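Local coordinates for protein HNH endonuclease (Geobacter metallireducens, PDB 4H9D) that probably nicks nucleic acid as a manganese-dependent HNH endonuclease, with a zinc ion bound in its fold, at residues G36-C41 with P71-C76; K14-K19 with G62-G67; S26-N31 with G67-A72. All coordinates share one frame; numbering follows the deposited sequence.

How the contacts relate
Along the chain the first segments come in the order contact 2, contact 3, contact 1, and the second segments follow as 62-67, 67-72 and 71-76. Contacts 1 and 3 share Pro71 and Ala72 on strand 69-73, with centres about 12 Å apart. Contacts 2 and 3 share Gly67, and their centres are also about 12 Å apart. Contacts 1 and 2 lie on opposite sides of the chain's centre, about 19 Å from each other. One continuous run, 62-76, is therefore held in turn by helix 10-24, by helix 27-34 and by the zinc loop. This ties the N-terminal helices to the HNH region and its metal site.

Contact 1. Residues G36-C41 with P71-C76; sequences GICHYC and PACKEC. With ZN (zinc ion), chain D.
One zinc ion is held by four thiolates, two from each segment. Cys38 SG and Cys41 SG each lie 2.3 Å from ZN. Cys73 SG and Cys76 SG complete the site, each 2.5 Å from ZN. Cys38 SG, anti to its backbone N, also accepts the backbone N-H of Cys73 at 3.4 Å and 158°. The N-H groups of Tyr40 and Cys41 add two weak bonds to the same sulfur. These donors probably offset part of its negative charge. Cys73 sits at the N-cap of helix 74-82, and its SG accepts from Cys76 N at 3.6 Å. A backbone bond joins the segments beside the metal: His39 N donates to Pro71 O at 2.9 Å, with the donor in the plane of the Pro71 carbonyl. Tyr40 packs beside the site. Its CB touches Cys76 SG at 3.4 Å, and the methyl CB of Ala72 meets the ring at its edge, 3.7 Å from Tyr40 CE2. Tyr40 OH is hydrogen-bonded to Asp53 on the neighbouring strand. The two CxxC pairs, one in a loop and one at a strand-to-helix junction, form a Cys4 zinc site of the kind found in many HNH endonucleases.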
ATOM      1  N   GLY A  36       2.472  29.836  -2.195  1.00 54.24           N
ATOM      2  CA  GLY A  36       2.278  28.769  -3.163  1.00 56.94           C
ATOM      3  C   GLY A  36       3.471  27.943  -3.604  1.00 57.99           C
ATOM      4  O   GLY A  36       3.472  27.390  -4.705  1.00 63.50           O
ATOM      5  N   ILE A  37       4.489  27.842  -2.757  1.00 43.15           N
ATOM      6  CA  ILE A  37       5.677  27.059  -3.103  1.00 38.75           C
ATOM      7  C   ILE A  37       5.658  25.704  -2.406  1.00 41.05           C
ATOM      8  O   ILE A  37       5.495  25.637  -1.195  1.00 38.83           O
ATOM      9  CB  ILE A  37       6.960  27.797  -2.698  1.00 31.56           C
ATOM     10  CG1 ILE A  37       7.108  29.075  -3.531  1.00 35.25           C
ATOM     11  CG2 ILE A  37       8.162  26.884  -2.888  1.00 31.49           C
ATOM     12  CD1 ILE A  37       7.136  28.841  -5.036  1.00 44.41           C
ATOM     13  N   CYS A  38       5.791  24.627  -3.172  1.00 37.32           N
ATOM     14  CA  CYS A  38       5.810  23.284  -2.595  1.00 31.69           C
ATOM     15  C   CYS A  38       7.209  23.034  -2.041  1.00 33.57           C
ATOM     16  O   CYS A  38       8.204  23.161  -2.753  1.00 38.63           O
ATOM     17  CB  CYS A  38       5.494  22.246  -3.656  1.00 39.56           C
ATOM     18  SG  CYS A  38       5.782  20.577  -3.086  1.00 53.36           S
ATOM     19  N   HIS A  39       7.289  22.668  -0.773  1.00 31.11           N
ATOM     20  CA  HIS A  39       8.580  22.466  -0.132  1.00 29.73           C
ATOM     21  C   HIS A  39       9.478  21.400  -0.735  1.00 32.94           C
ATOM     22  O   HIS A  39      10.708  21.536  -0.697  1.00 34.27           O
ATOM     23  CB  HIS A  39       8.385  22.172   1.345  1.00 37.78           C
ATOM     24  CG  HIS A  39       9.666  22.061   2.097  1.00 43.16           C
ATOM     25  ND1 HIS A  39      10.180  20.852   2.518  1.00 50.04           N
ATOM     26  CD2 HIS A  39      10.561  23.005   2.474  1.00 46.40           C
ATOM     27  CE1 HIS A  39      11.339  21.055   3.122  1.00 51.32           C
ATOM     28  NE2 HIS A  39      11.592  22.352   3.109  1.00 48.41           N
ATOM     29  N   TYR A  40       8.873  20.354  -1.297  1.00 41.79           N
ATOM     30  CA  TYR A  40       9.644  19.266  -1.881  1.00 41.53           C
ATOM     31  C   TYR A  40      10.095  19.548  -3.302  1.00 45.38           C
ATOM     32  O   TYR A  40      11.293  19.530  -3.583  1.00 45.91           O
ATOM     33  CB  TYR A  40       8.842  17.963  -1.805  1.00 44.61           C
ATOM     34  CG  TYR A  40       8.578  17.559  -0.371  1.00 41.87           C
ATOM     35  CD1 TYR A  40       9.648  17.249   0.491  1.00 38.66           C
ATOM     36  CD2 TYR A  40       7.278  17.573   0.162  1.00 42.26           C
ATOM     37  CE1 TYR A  40       9.438  16.974   1.846  1.00 35.36           C
ATOM     38  CE2 TYR A  40       7.051  17.299   1.525  1.00 39.23           C
ATOM     39  CZ  TYR A  40       8.142  17.003   2.352  1.00 40.34           C
ATOM     40  OH  TYR A  40       7.954  16.741   3.685  1.00 41.83           O
ATOM     41  N   CYS A  41       9.161  19.830  -4.207  1.00 40.29           N
ATOM     42  CA  CYS A  41       9.573  20.095  -5.585  1.00 41.12           C
ATOM     43  C   CYS A  41       9.845  21.561  -5.940  1.00 41.73           C
ATOM     44  O   CYS A  41      10.361  21.842  -7.010  1.00 44.06           O
ATOM     45  CB  CYS A  41       8.566  19.490  -6.566  1.00 39.35           C
ATOM     46  SG  CYS A  41       6.905  20.158  -6.485  1.00 47.81           S
ATOM     47  N   PRO A  71       4.681  23.068   3.678  1.00 42.83           N
ATOM     48  CA  PRO A  71       3.636  23.000   2.639  1.00 44.51           C
ATOM     49  C   PRO A  71       4.024  22.027   1.541  1.00 51.65           C
ATOM     50  O   PRO A  71       5.153  22.057   1.072  1.00 48.46           O
ATOM     51  CB  PRO A  71       3.576  24.429   2.080  1.00 46.13           C
ATOM     52  CG  PRO A  71       4.557  25.243   2.930  1.00 41.43           C
ATOM     53  CD  PRO A  71       5.545  24.233   3.451  1.00 42.06           C
ATOM     54  N   ALA A  72       3.102  21.172   1.116  1.00 51.36           N
ATOM     55  CA  ALA A  72       3.422  20.229   0.053  1.00 46.79           C
ATOM     56  C   ALA A  72       2.249  20.052  -0.906  1.00 50.00           C
ATOM     57  O   ALA A  72       1.088  20.150  -0.504  1.00 55.54           O
ATOM     58  CB  ALA A  72       3.816  18.895   0.647  1.00 29.67           C
ATOM     59  N   CYS A  73       2.560  19.804  -2.178  1.00 46.14           N
ATOM     60  CA  CYS A  73       1.537  19.592  -3.206  1.00 49.12           C
ATOM     61  C   CYS A  73       1.065  18.139  -3.160  1.00 55.07           C
ATOM     62  O   CYS A  73       1.746  17.267  -2.619  1.00 50.31           O
ATOM     63  CB  CYS A  73       2.093  19.900  -4.598  1.00 49.62           C
ATOM     64  SG  CYS A  73       3.187  18.614  -5.289  1.00 58.38           S
ATOM     65  N   LYS A  74      -0.106  17.885  -3.731  1.00 71.53           N
ATOM     66  CA  LYS A  74      -0.697  16.549  -3.752  1.00 74.20           C
ATOM     67  C   LYS A  74       0.300  15.411  -4.023  1.00 72.83           C
ATOM     68  O   LYS A  74       0.503  14.532  -3.180  1.00 69.66           O
ATOM     69  CB  LYS A  74      -1.831  16.541  -4.788  1.00 84.90           C
ATOM     70  CG  LYS A  74      -2.503  15.202  -5.049  1.00 90.14           C
ATOM     71  CD  LYS A  74      -3.755  15.390  -5.905  1.00 95.63           C
ATOM     72  CE  LYS A  74      -3.468  16.195  -7.175  1.00 99.02           C
ATOM     73  NZ  LYS A  74      -4.702  16.492  -7.965  1.00103.53           N
ATOM     74  N   GLU A  75       0.927  15.452  -5.196  1.00 67.03           N
ATOM     75  CA  GLU A  75       1.888  14.443  -5.642  1.00 65.75           C
ATOM     76  C   GLU A  75       3.056  14.176  -4.689  1.00 61.15           C
ATOM     77  O   GLU A  75       3.355  13.024  -4.360  1.00 61.57           O
ATOM     78  CB  GLU A  75       2.421  14.848  -7.013  1.00 94.03           C
ATOM     79  CG  GLU A  75       3.321  13.836  -7.678  1.00103.57           C
ATOM     80  CD  GLU A  75       3.759  14.289  -9.060  1.00115.41           C
ATOM     81  OE1 GLU A  75       2.873  14.536  -9.907  1.00117.75           O
ATOM     82  OE2 GLU A  75       4.983  14.405  -9.299  1.00119.45           O
ATOM     83  N   CYS A  76       3.725  15.241  -4.260  1.00 57.71           N
ATOM     84  CA  CYS A  76       4.857  15.118  -3.348  1.00 58.23           C
ATOM     85  C   CYS A  76       4.435  14.564  -1.995  1.00 53.56           C
ATOM     86  O   CYS A  76       5.127  13.726  -1.409  1.00 52.06           O
ATOM     87  CB  CYS A  76       5.536  16.478  -3.131  1.00 58.41           C
ATOM     88  SG  CYS A  76       6.814  16.910  -4.342  1.00 56.94           S
TER
HETATM   89 ZN    ZN D 201       5.639  19.102  -4.863  1.00 51.95          ZN

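Contact 2. Residues K14-K19 with G62-G67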
ATOM      1  N   LYS A  14      -2.776  12.181  18.929  1.00 65.53           N
ATOM      2  CA  LYS A  14      -3.906  13.096  18.879  1.00 61.98           C
ATOM      3  C   LYS A  14      -3.406  14.475  19.233  1.00 57.13           C
ATOM      4  O   LYS A  14      -3.662  15.446  18.526  1.00 55.76           O
ATOM      5  CB  LYS A  14      -4.976  12.700  19.885  1.00 67.89           C
ATOM      6  CG  LYS A  14      -6.019  11.718  19.381  1.00 75.92           C
ATOM      7  CD  LYS A  14      -7.148  11.607  20.399  1.00 81.98           C
ATOM      8  CE  LYS A  14      -7.681  13.001  20.766  1.00 85.62           C
ATOM      9  NZ  LYS A  14      -8.717  12.981  21.841  1.00 89.08           N
ATOM     10  N   ARG A  15      -2.688  14.543  20.345  1.00 57.92           N
ATOM     11  CA  ARG A  15      -2.136  15.793  20.842  1.00 58.60           C
ATOM     12  C   ARG A  15      -1.479  16.584  19.725  1.00 61.31           C
ATOM     13  O   ARG A  15      -1.636  17.802  19.646  1.00 63.93           O
ATOM     14  CB  ARG A  15      -1.115  15.505  21.944  1.00 65.90           C
ATOM     15  CG  ARG A  15      -0.432  16.738  22.494  1.00 66.65           C
ATOM     16  CD  ARG A  15      -1.443  17.708  23.053  1.00 76.39           C
ATOM     17  NE  ARG A  15      -0.829  18.983  23.410  1.00 80.23           N
ATOM     18  CZ  ARG A  15      -1.507  20.057  23.809  1.00 85.35           C
ATOM     19  NH1 ARG A  15      -2.835  20.021  23.907  1.00 89.61           N
ATOM     20  NH2 ARG A  15      -0.851  21.169  24.115  1.00 87.65           N
ATOM     21  N   GLU A  16      -0.740  15.883  18.867  1.00 55.06           N
ATOM     22  CA  GLU A  16      -0.047  16.510  17.747  1.00 51.08           C
ATOM     23  C   GLU A  16      -0.997  16.816  16.614  1.00 48.99           C
ATOM     24  O   GLU A  16      -0.806  17.788  15.894  1.00 43.98           O
ATOM     25  CB  GLU A  16       1.085  15.617  17.219  1.00 56.71           C
ATOM     26  CG  GLU A  16       2.342  15.649  18.050  1.00 59.13           C
ATOM     27  CD  GLU A  16       2.608  17.018  18.641  1.00 64.44           C
ATOM     28  OE1 GLU A  16       2.047  17.303  19.717  1.00 73.60           O
ATOM     29  OE2 GLU A  16       3.358  17.818  18.033  1.00 59.00           O
ATOM     30  N   LYS A  17      -2.014  15.979  16.456  1.00 46.70           N
ATOM     31  CA  LYS A  17      -3.002  16.172  15.396  1.00 48.42           C
ATOM     32  C   LYS A  17      -3.918  17.355  15.690  1.00 53.06           C
ATOM     33  O   LYS A  17      -4.551  17.889  14.781  1.00 53.98           O
ATOM     34  CB  LYS A  17      -3.838  14.905  15.200  1.00 45.05           C
ATOM     35  CG  LYS A  17      -3.145  13.822  14.383  1.00 52.52           C
ATOM     36  CD  LYS A  17      -4.116  12.696  14.052  1.00 60.33           C
ATOM     37  CE  LYS A  17      -3.476  11.640  13.170  1.00 59.87           C
ATOM     38  NZ  LYS A  17      -4.353  10.443  13.019  1.00 64.66           N
ATOM     39  N   GLU A  18      -3.989  17.751  16.958  1.00 49.78           N
ATOM     40  CA  GLU A  18      -4.805  18.880  17.361  1.00 53.37           C
ATOM     41  C   GLU A  18      -3.996  20.149  17.197  1.00 51.11           C
ATOM     42  O   GLU A  18      -4.484  21.132  16.645  1.00 52.14           O
ATOM     43  CB  GLU A  18      -5.248  18.745  18.810  1.00 79.28           C
ATOM     44  CG  GLU A  18      -6.535  17.972  19.004  1.00 88.87           C
ATOM     45  CD  GLU A  18      -6.932  17.890  20.468  1.00100.65           C
ATOM     46  OE1 GLU A  18      -7.072  18.958  21.114  1.00104.55           O
ATOM     47  OE2 GLU A  18      -7.099  16.756  20.972  1.00103.78           O
ATOM     48  N   LYS A  19      -2.763  20.146  17.682  1.00 51.58           N
ATOM     49  CA  LYS A  19      -1.910  21.314  17.534  1.00 49.59           C
ATOM     50  C   LYS A  19      -1.744  21.594  16.036  1.00 49.52           C
ATOM     51  O   LYS A  19      -1.599  22.742  15.624  1.00 47.56           O
ATOM     52  CB  LYS A  19      -0.550  21.054  18.179  1.00 51.46           C
ATOM     53  CG  LYS A  19      -0.619  20.874  19.690  1.00 56.86           C
ATOM     54  CD  LYS A  19       0.658  20.254  20.200  1.00 60.50           C
ATOM     55  CE  LYS A  19       1.858  21.056  19.735  1.00 62.42           C
ATOM     56  NZ  LYS A  19       3.039  20.180  19.499  1.00 66.77           N
ATOM     57  N   GLY A  62       7.595  12.938  15.359  1.00 46.19           N
ATOM     58  CA  GLY A  62       7.548  14.331  14.939  1.00 46.14           C
ATOM     59  C   GLY A  62       6.453  15.180  15.576  1.00 48.80           C
ATOM     60  O   GLY A  62       5.357  14.695  15.913  1.00 47.86           O
ATOM     61  N   LYS A  63       6.751  16.464  15.738  1.00 58.03           N
ATOM     62  CA  LYS A  63       5.803  17.396  16.336  1.00 59.69           C
ATOM     63  C   LYS A  63       5.132  18.315  15.309  1.00 58.01           C
ATOM     64  O   LYS A  63       5.607  18.457  14.180  1.00 58.64           O
ATOM     65  CB  LYS A  63       6.519  18.252  17.383  1.00 53.58           C
ATOM     66  CG  LYS A  63       7.180  17.424  18.473  1.00 59.16           C
ATOM     67  CD  LYS A  63       6.151  16.514  19.130  1.00 66.04           C
ATOM     68  CE  LYS A  63       6.795  15.482  20.032  1.00 72.51           C
ATOM     69  NZ  LYS A  63       7.583  16.130  21.109  1.00 74.24           N
ATOM     70  N   SER A  64       4.014  18.919  15.704  1.00 45.39           N
ATOM     71  CA  SER A  64       3.319  19.857  14.841  1.00 46.72           C
ATOM     72  C   SER A  64       3.828  21.236  15.237  1.00 44.97           C
ATOM     73  O   SER A  64       3.284  21.870  16.133  1.00 46.34           O
ATOM     74  CB  SER A  64       1.813  19.776  15.060  1.00 57.04           C
ATOM     75  OG  SER A  64       1.292  18.560  14.548  1.00 56.73           O
ATOM     76  N   THR A  65       4.908  21.677  14.600  1.00 48.56           N
ATOM     77  CA  THR A  65       5.484  22.984  14.898  1.00 49.43           C
ATOM     78  C   THR A  65       5.986  23.579  13.590  1.00 51.85           C
ATOM     79  O   THR A  65       6.230  22.842  12.631  1.00 53.89           O
ATOM     80  CB  THR A  65       6.678  22.886  15.886  1.00 57.10           C
ATOM     81  OG1 THR A  65       7.794  22.270  15.234  1.00 62.99           O
ATOM     82  CG2 THR A  65       6.301  22.062  17.101  1.00 56.93           C
ATOM     83  N   ARG A  66       6.139  24.902  13.548  1.00 54.73           N
ATOM     84  CA  ARG A  66       6.603  25.580  12.341  1.00 51.96           C
ATOM     85  C   ARG A  66       7.821  24.901  11.740  1.00 50.06           C
ATOM     86  O   ARG A  66       7.950  24.807  10.509  1.00 52.99           O
ATOM     87  CB  ARG A  66       6.934  27.038  12.644  1.00 61.51           C
ATOM     88  CG  ARG A  66       5.723  27.890  12.952  1.00 65.75           C
ATOM     89  CD  ARG A  66       6.126  29.324  13.171  1.00 66.03           C
ATOM     90  NE  ARG A  66       6.830  29.512  14.434  1.00 69.55           N
ATOM     91  CZ  ARG A  66       7.254  30.693  14.873  1.00 72.14           C
ATOM     92  NH1 ARG A  66       7.043  31.779  14.143  1.00 73.89           N
ATOM     93  NH2 ARG A  66       7.871  30.794  16.045  1.00 73.12           N
ATOM     94  N   GLY A  67       8.706  24.416  12.609  1.00 48.80           N
ATOM     95  CA  GLY A  67       9.914  23.751  12.147  1.00 51.08           C
ATOM     96  C   GLY A  67       9.716  22.418  11.430  1.00 54.56           C
ATOM     97  O   GLY A  67      10.350  22.152  10.405  1.00 60.93           O
TER
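Glu16 OE2 is gripped by two donors, one from each segment. Ser64 N approaches the anti lone pair at 2.7 Å, with an N-H...O angle of 157°. Lys19 NZ, one helical turn further on, takes the syn lone pair of Glu16 OE2 at 2.8 Å and makes a salt bridge. Its bond to Glu16 OE1 is weak. Glu16 reaches this place with CG anti to the carbonyl carbon and a bend at chi2 (-35°). Lys19 folds back toward the carboxylate through bends at chi3 and chi4. A second bond runs in the same sense, from Ser64 to Glu16: Ser64 OG, anti to its carbonyl carbon, donates to Glu16 O at 2.6 Å from above the carbonyl plane. Ser64 OG is hydrogen-bonded to His54 NE2 as well, which connects helix 10-24 to the end of strand 50-54. Lys63 crosses Glu16 obliquely. Its aliphatic CD lies 3.3 Å from Glu16 OE2, while its amine stays 5.5 Å from that oxygen, measured at NZ. Further along the loop, Lys63 O accepts from Asn68 ND2. Glu16 thus fixes Ser64 at both its N-H and its hydroxyl, and anchors the loop to the helix. With one ammonium bound, a second nearby and a backbone N-H pointing at it, the buried carboxylate is probably kept ionised.

Contact 3. Residues S26-N31 with G67-A72; sequences SQWWKN and GNVVPA
Helix 27-31 runs beside strand 69-72 with an axis separation of 10.1 Å and an angle of 34° between their N-to-C directions. The gap is bridged mostly by two tryptophans of the helix. Both have CG anti to the backbone N (chi1 171° for Trp28, -177° for Trp29), which carries their six-membered rings over to the strand. Trp29 does most of the work. Its CH2 corner reaches the Val70-Pro71 peptide: Val70 C lies at the edge of the indole, in its plane, 3.4 Å from Trp29 CH2. The same CH2 reaches CG of the Pro71 ring at 3.9 Å. Trp29 CZ3 meets Val69 CG1 at 3.2 Å, the two side chains crossing obliquely. Trp28 touches that methyl group from another direction: its CH2 is 4.1 Å from Val69 CG1, which lies at the edge of the indole. Strand 69-73 pairs antiparallel with strand 50-54 and leads straight into helix 74-82. This is the beta-beta-alpha core of the His-Me finger, and helix 27-34 packs against its sheet. Met52 and His54 of the other strand also touch Val69. The start of the helix is capped by Ser26, whose OG accepts from Trp29 N at 3.1 Å and lies at the edge of the Trp28 indole, in its plane. Two polar links add to the apolar ones. Val69 O accepts from Arg32 NH2, and Arg66 makes a cation-pi contact with Trp28.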
ATOM      1  N   SER A  26      -3.564  29.136  11.560  1.00 53.80           N
ATOM      2  CA  SER A  26      -2.827  30.345  11.906  1.00 53.26           C
ATOM      3  C   SER A  26      -2.558  31.253  10.718  1.00 56.91           C
ATOM      4  O   SER A  26      -2.450  30.790   9.594  1.00 58.40           O
ATOM      5  CB  SER A  26      -1.487  29.965  12.553  1.00 34.45           C
ATOM      6  OG  SER A  26      -0.622  29.332  11.618  1.00 38.26           O
ATOM      7  N   GLN A  27      -2.432  32.548  10.982  1.00 52.56           N
ATOM      8  CA  GLN A  27      -2.138  33.526   9.937  1.00 54.64           C
ATOM      9  C   GLN A  27      -0.848  33.085   9.274  1.00 51.11           C
ATOM     10  O   GLN A  27      -0.711  33.132   8.049  1.00 46.22           O
ATOM     11  CB  GLN A  27      -1.923  34.914  10.550  1.00 68.38           C
ATOM     12  CG  GLN A  27      -3.031  35.356  11.503  1.00 75.40           C
ATOM     13  CD  GLN A  27      -4.304  35.758  10.781  1.00 81.85           C
ATOM     14  OE1 GLN A  27      -4.662  35.163   9.764  1.00 80.13           O
ATOM     15  NE2 GLN A  27      -5.001  36.766  11.309  1.00 82.74           N
ATOM     16  N   TRP A  28       0.087  32.659  10.119  1.00 58.66           N
ATOM     17  CA  TRP A  28       1.412  32.188   9.718  1.00 58.15           C
ATOM     18  C   TRP A  28       1.362  31.118   8.638  1.00 61.53           C
ATOM     19  O   TRP A  28       2.144  31.152   7.688  1.00 67.92           O
ATOM     20  CB  TRP A  28       2.167  31.635  10.947  1.00 46.09           C
ATOM     21  CG  TRP A  28       3.442  30.926  10.606  1.00 45.19           C
ATOM     22  CD1 TRP A  28       4.633  31.504  10.298  1.00 47.31           C
ATOM     23  CD2 TRP A  28       3.616  29.516  10.409  1.00 42.60           C
ATOM     24  NE1 TRP A  28       5.542  30.547   9.908  1.00 44.59           N
ATOM     25  CE2 TRP A  28       4.943  29.316   9.967  1.00 42.28           C
ATOM     26  CE3 TRP A  28       2.781  28.403  10.560  1.00 44.18           C
ATOM     27  CZ2 TRP A  28       5.458  28.040   9.668  1.00 40.75           C
ATOM     28  CZ3 TRP A  28       3.290  27.139  10.266  1.00 41.05           C
ATOM     29  CH2 TRP A  28       4.617  26.970   9.824  1.00 42.75           C
ATOM     30  N   TRP A  29       0.455  30.157   8.787  1.00 47.21           N
ATOM     31  CA  TRP A  29       0.342  29.088   7.798  1.00 44.10           C
ATOM     32  C   TRP A  29      -0.294  29.595   6.521  1.00 36.94           C
ATOM     33  O   TRP A  29       0.169  29.290   5.427  1.00 36.17           O
ATOM     34  CB  TRP A  29      -0.493  27.929   8.327  1.00 42.80           C
ATOM     35  CG  TRP A  29      -0.550  26.800   7.349  1.00 42.62           C
ATOM     36  CD1 TRP A  29      -1.651  26.332   6.692  1.00 38.50           C
ATOM     37  CD2 TRP A  29       0.549  25.977   6.933  1.00 42.29           C
ATOM     38  NE1 TRP A  29      -1.308  25.262   5.891  1.00 42.74           N
ATOM     39  CE2 TRP A  29       0.036  25.021   6.024  1.00 42.41           C
ATOM     40  CE3 TRP A  29       1.919  25.955   7.240  1.00 43.26           C
ATOM     41  CZ2 TRP A  29       0.846  24.046   5.421  1.00 46.85           C
ATOM     42  CZ3 TRP A  29       2.722  24.993   6.639  1.00 43.21           C
ATOM     43  CH2 TRP A  29       2.181  24.047   5.739  1.00 46.17           C
ATOM     44  N   LYS A  30      -1.384  30.337   6.673  1.00 43.26           N
ATOM     45  CA  LYS A  30      -2.087  30.930   5.545  1.00 47.57           C
ATOM     46  C   LYS A  30      -1.075  31.709   4.719  1.00 51.80           C
ATOM     47  O   LYS A  30      -1.102  31.681   3.486  1.00 52.87           O
ATOM     48  CB  LYS A  30      -3.163  31.891   6.043  1.00 47.76           C
ATOM     49  CG  LYS A  30      -4.512  31.262   6.323  1.00 55.12           C
ATOM     50  CD  LYS A  30      -4.476  30.242   7.417  1.00 57.48           C
ATOM     51  CE  LYS A  30      -5.885  29.998   7.911  1.00 71.58           C
ATOM     52  NZ  LYS A  30      -6.520  31.301   8.290  1.00 71.42           N
ATOM     53  N   ASN A  31      -0.177  32.411   5.401  1.00 56.44           N
ATOM     54  CA  ASN A  31       0.831  33.168   4.687  1.00 56.55           C
ATOM     55  C   ASN A  31       1.738  32.245   3.897  1.00 60.63           C
ATOM     56  O   ASN A  31       1.966  32.458   2.698  1.00 62.98           O
ATOM     57  CB  ASN A  31       1.676  34.002   5.642  1.00 55.69           C
ATOM     58  CG  ASN A  31       1.392  35.473   5.513  1.00 59.59           C
ATOM     59  OD1 ASN A  31       0.345  35.952   5.962  1.00 64.67           O
ATOM     60  ND2 ASN A  31       2.309  36.206   4.873  1.00 60.26           N
ATOM     61  N   GLY A  67       8.706  24.416  12.609  1.00 48.80           N
ATOM     62  CA  GLY A  67       9.914  23.751  12.147  1.00 51.08           C
ATOM     63  C   GLY A  67       9.716  22.418  11.430  1.00 54.56           C
ATOM     64  O   GLY A  67      10.350  22.152  10.405  1.00 60.93           O
ATOM     65  N   ASN A  68       8.832  21.581  11.955  1.00 44.39           N
ATOM     66  CA  ASN A  68       8.583  20.271  11.375  1.00 44.56           C
ATOM     67  C   ASN A  68       7.404  20.278  10.386  1.00 45.10           C
ATOM     68  O   ASN A  68       7.123  19.296   9.704  1.00 50.86           O
ATOM     69  CB  ASN A  68       8.352  19.275  12.522  1.00 31.88           C
ATOM     70  CG  ASN A  68       8.235  17.856  12.050  1.00 38.46           C
ATOM     71  OD1 ASN A  68       9.035  17.391  11.231  1.00 46.55           O
ATOM     72  ND2 ASN A  68       7.238  17.144  12.570  1.00 41.87           N
ATOM     73  N   VAL A  69       6.717  21.401  10.311  1.00 44.42           N
ATOM     74  CA  VAL A  69       5.588  21.526   9.408  1.00 47.49           C
ATOM     75  C   VAL A  69       6.070  22.209   8.136  1.00 51.49           C
ATOM     76  O   VAL A  69       6.945  23.077   8.179  1.00 57.45           O
ATOM     77  CB  VAL A  69       4.448  22.305  10.095  1.00 42.47           C
ATOM     78  CG1 VAL A  69       3.668  23.100   9.099  1.00 44.36           C
ATOM     79  CG2 VAL A  69       3.532  21.320  10.808  1.00 36.88           C
ATOM     80  N   VAL A  70       5.498  21.805   7.008  1.00 40.11           N
ATOM     81  CA  VAL A  70       5.902  22.321   5.712  1.00 35.84           C
ATOM     82  C   VAL A  70       4.770  22.156   4.673  1.00 35.51           C
ATOM     83  O   VAL A  70       3.977  21.205   4.754  1.00 38.76           O
ATOM     84  CB  VAL A  70       7.145  21.546   5.272  1.00 28.52           C
ATOM     85  CG1 VAL A  70       6.800  20.555   4.189  1.00 31.39           C
ATOM     86  CG2 VAL A  70       8.210  22.490   4.844  1.00 25.97           C
ATOM     87  N   PRO A  71       4.681  23.068   3.678  1.00 42.83           N
ATOM     88  CA  PRO A  71       3.636  23.000   2.639  1.00 44.51           C
ATOM     89  C   PRO A  71       4.024  22.027   1.541  1.00 51.65           C
ATOM     90  O   PRO A  71       5.153  22.057   1.072  1.00 48.46           O
ATOM     91  CB  PRO A  71       3.576  24.429   2.080  1.00 46.13           C
ATOM     92  CG  PRO A  71       4.557  25.243   2.930  1.00 41.43           C
ATOM     93  CD  PRO A  71       5.545  24.233   3.451  1.00 42.06           C
ATOM     94  N   ALA A  72       3.102  21.172   1.116  1.00 51.36           N
ATOM     95  CA  ALA A  72       3.422  20.229   0.053  1.00 46.79           C
ATOM     96  C   ALA A  72       2.249  20.052  -0.906  1.00 50.00           C
ATOM     97  O   ALA A  72       1.088  20.150  -0.504  1.00 55.54           O
ATOM     98  CB  ALA A  72       3.816  18.895   0.647  1.00 29.67           C
TER